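Packaging enzyme P4 (Pseudomonas phage phi13, PDB 4BLP) hydrolyses NTPs as a hexameric RecA-type helicase and probably uses that energy to package viral RNA into the phage procapsid. Local coordinates at the interface of chains A and B. Sequence-based numbering; all coordinates share one arbitrary frame. Chains: chain A/B, Packaging enzyme P4.

The interface of chains A and B. Residues chain A 39-41, 114; chain B 44, 50, 59, 117, 120-121.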
# COMPACT_ATOMS: atom_id res chain seq x y z
N VAL A 39 23.16 18.71 1.32
CA VAL A 39 22.49 17.46 1.73
C VAL A 39 21.40 17.81 2.73
O VAL A 39 20.50 17.00 2.92
CB VAL A 39 23.41 16.31 2.22
CG1 VAL A 39 24.18 15.69 1.05
CG2 VAL A 39 24.35 16.79 3.29
N VAL A 40 21.39 19.04 3.27
CA VAL A 40 20.28 19.52 4.08
C VAL A 40 19.02 19.57 3.19
O VAL A 40 19.10 20.07 2.04
CB VAL A 40 20.58 20.91 4.68
CG1 VAL A 40 19.36 21.48 5.40
CG2 VAL A 40 21.80 20.86 5.61
N GLU A 41 17.89 19.05 3.67
CA GLU A 41 16.64 19.08 2.89
C GLU A 41 16.15 20.52 2.76
O GLU A 41 16.10 21.25 3.77
CB GLU A 41 15.54 18.22 3.53
CG GLU A 41 15.86 16.72 3.50
CD GLU A 41 14.85 15.88 4.26
OE1 GLU A 41 14.08 16.43 5.08
OE2 GLU A 41 14.89 14.65 4.10
N GLN A 114 18.21 18.08 -3.10
CA GLN A 114 17.54 17.85 -1.83
C GLN A 114 16.38 18.79 -1.52
O GLN A 114 15.81 18.71 -0.42
CB GLN A 114 18.57 17.85 -0.68
CG GLN A 114 19.56 16.65 -0.79
CD GLN A 114 18.88 15.28 -0.77
OE1 GLN A 114 17.80 15.09 -0.20
NE2 GLN A 114 19.46 14.30 -1.43
N SER B 44 16.94 16.54 9.54
CA SER B 44 17.47 16.59 8.16
C SER B 44 17.33 18.00 7.57
O SER B 44 17.74 18.22 6.42
CB SER B 44 16.77 15.56 7.26
OG SER B 44 15.36 15.75 7.28
N VAL B 50 22.97 18.09 10.43
CA VAL B 50 23.33 17.29 9.23
C VAL B 50 24.86 17.15 9.07
O VAL B 50 25.36 16.12 8.62
CB VAL B 50 22.66 17.94 7.97
CG1 VAL B 50 23.21 17.37 6.66
CG2 VAL B 50 21.13 17.80 8.02
N MET B 59 24.89 13.35 8.66
CA MET B 59 25.06 12.67 7.36
C MET B 59 26.52 12.47 6.96
O MET B 59 26.80 11.85 5.95
CB MET B 59 24.43 13.57 6.23
CG MET B 59 22.92 13.61 6.19
SD MET B 59 22.30 12.05 5.54
CE MET B 59 22.44 12.31 3.79
N ASN B 117 15.80 10.37 7.34
CA ASN B 117 15.98 10.19 5.87
C ASN B 117 17.44 10.11 5.49
O ASN B 117 17.89 10.74 4.52
CB ASN B 117 15.31 11.38 5.12
CG ASN B 117 13.82 11.40 5.28
OD1 ASN B 117 13.21 10.38 5.58
ND2 ASN B 117 13.20 12.53 4.96
N ARG B 120 18.84 9.50 1.78
CA ARG B 120 18.36 10.42 0.73
C ARG B 120 19.41 10.84 -0.32
O ARG B 120 19.03 11.16 -1.44
CB ARG B 120 17.75 11.69 1.35
CG ARG B 120 18.76 12.58 2.08
CD ARG B 120 17.99 13.75 2.69
NE ARG B 120 18.88 14.67 3.42
CZ ARG B 120 19.20 14.53 4.70
NH1 ARG B 120 18.75 13.48 5.39
NH2 ARG B 120 19.95 15.44 5.32
N ALA B 121 20.70 10.81 0.02
CA ALA B 121 21.75 11.23 -0.93
C ALA B 121 22.37 10.03 -1.63
O ALA B 121 23.21 10.21 -2.51
CB ALA B 121 22.82 12.04 -0.20
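B:Arg120, in the 3-10 helix 118-121, places CG between its backbone N and carbonyl carbon (chi1 67°) and then runs extended to NE, so the guanidinium reaches across to chain A. A:Glu41 is also extended beyond CG, which lies anti to its carbonyl carbon, and its carboxylate reaches between B:Ser44 and B:Asn117. This is a subunit contact between neighbours in the hexameric ring of a RecA-type packaging NTPase, formed mostly by loops.

B:Arg120 grips one backbone oxygen side-on: NE lies 2.9 Å from A:Val39 O, nearly along the C=O axis, while NH2 meets the same oxygen from above the carbonyl plane. That oxygen lies almost in the guanidinium plane. Within chain B, B:Arg120 NH1 donates to B:Asn117 O at 3.0 Å, from above that carbonyl plane, which helps fix the group's rotation, and B:Met59 CE lies over the centre of one guanidinium face, 4.0 Å above the plane.

The carboxylate is held at both oxygens. B:Ser44 OG donates to A:Glu41 OE1 at 2.6 Å from above the carboxylate plane, whereas B:Asn117 ND2 reaches the syn lone pair of A:Glu41 OE2 at 2.8 Å, in its own amide plane. A:Glu41 OE2 is 4.1 Å from B:Arg120 NE, so any charge attraction would act without direct contact. Backbone pairing adds A:Glu41 N to B:Ser44 O, 2.9 Å and almost straight at the hydrogen (167°).

A:Gln114, bent at chi2 (-59°), crosses B:Arg120 at about a right angle and donates a hydrogen bond from NE2 to B:Arg120 O, from above the carbonyl plane. On the apolar side, A:Val39 CG2 packs obliquely on B:Val50 CG1 at 3.6 Å, and A:Val40 CG2 touches the same valine.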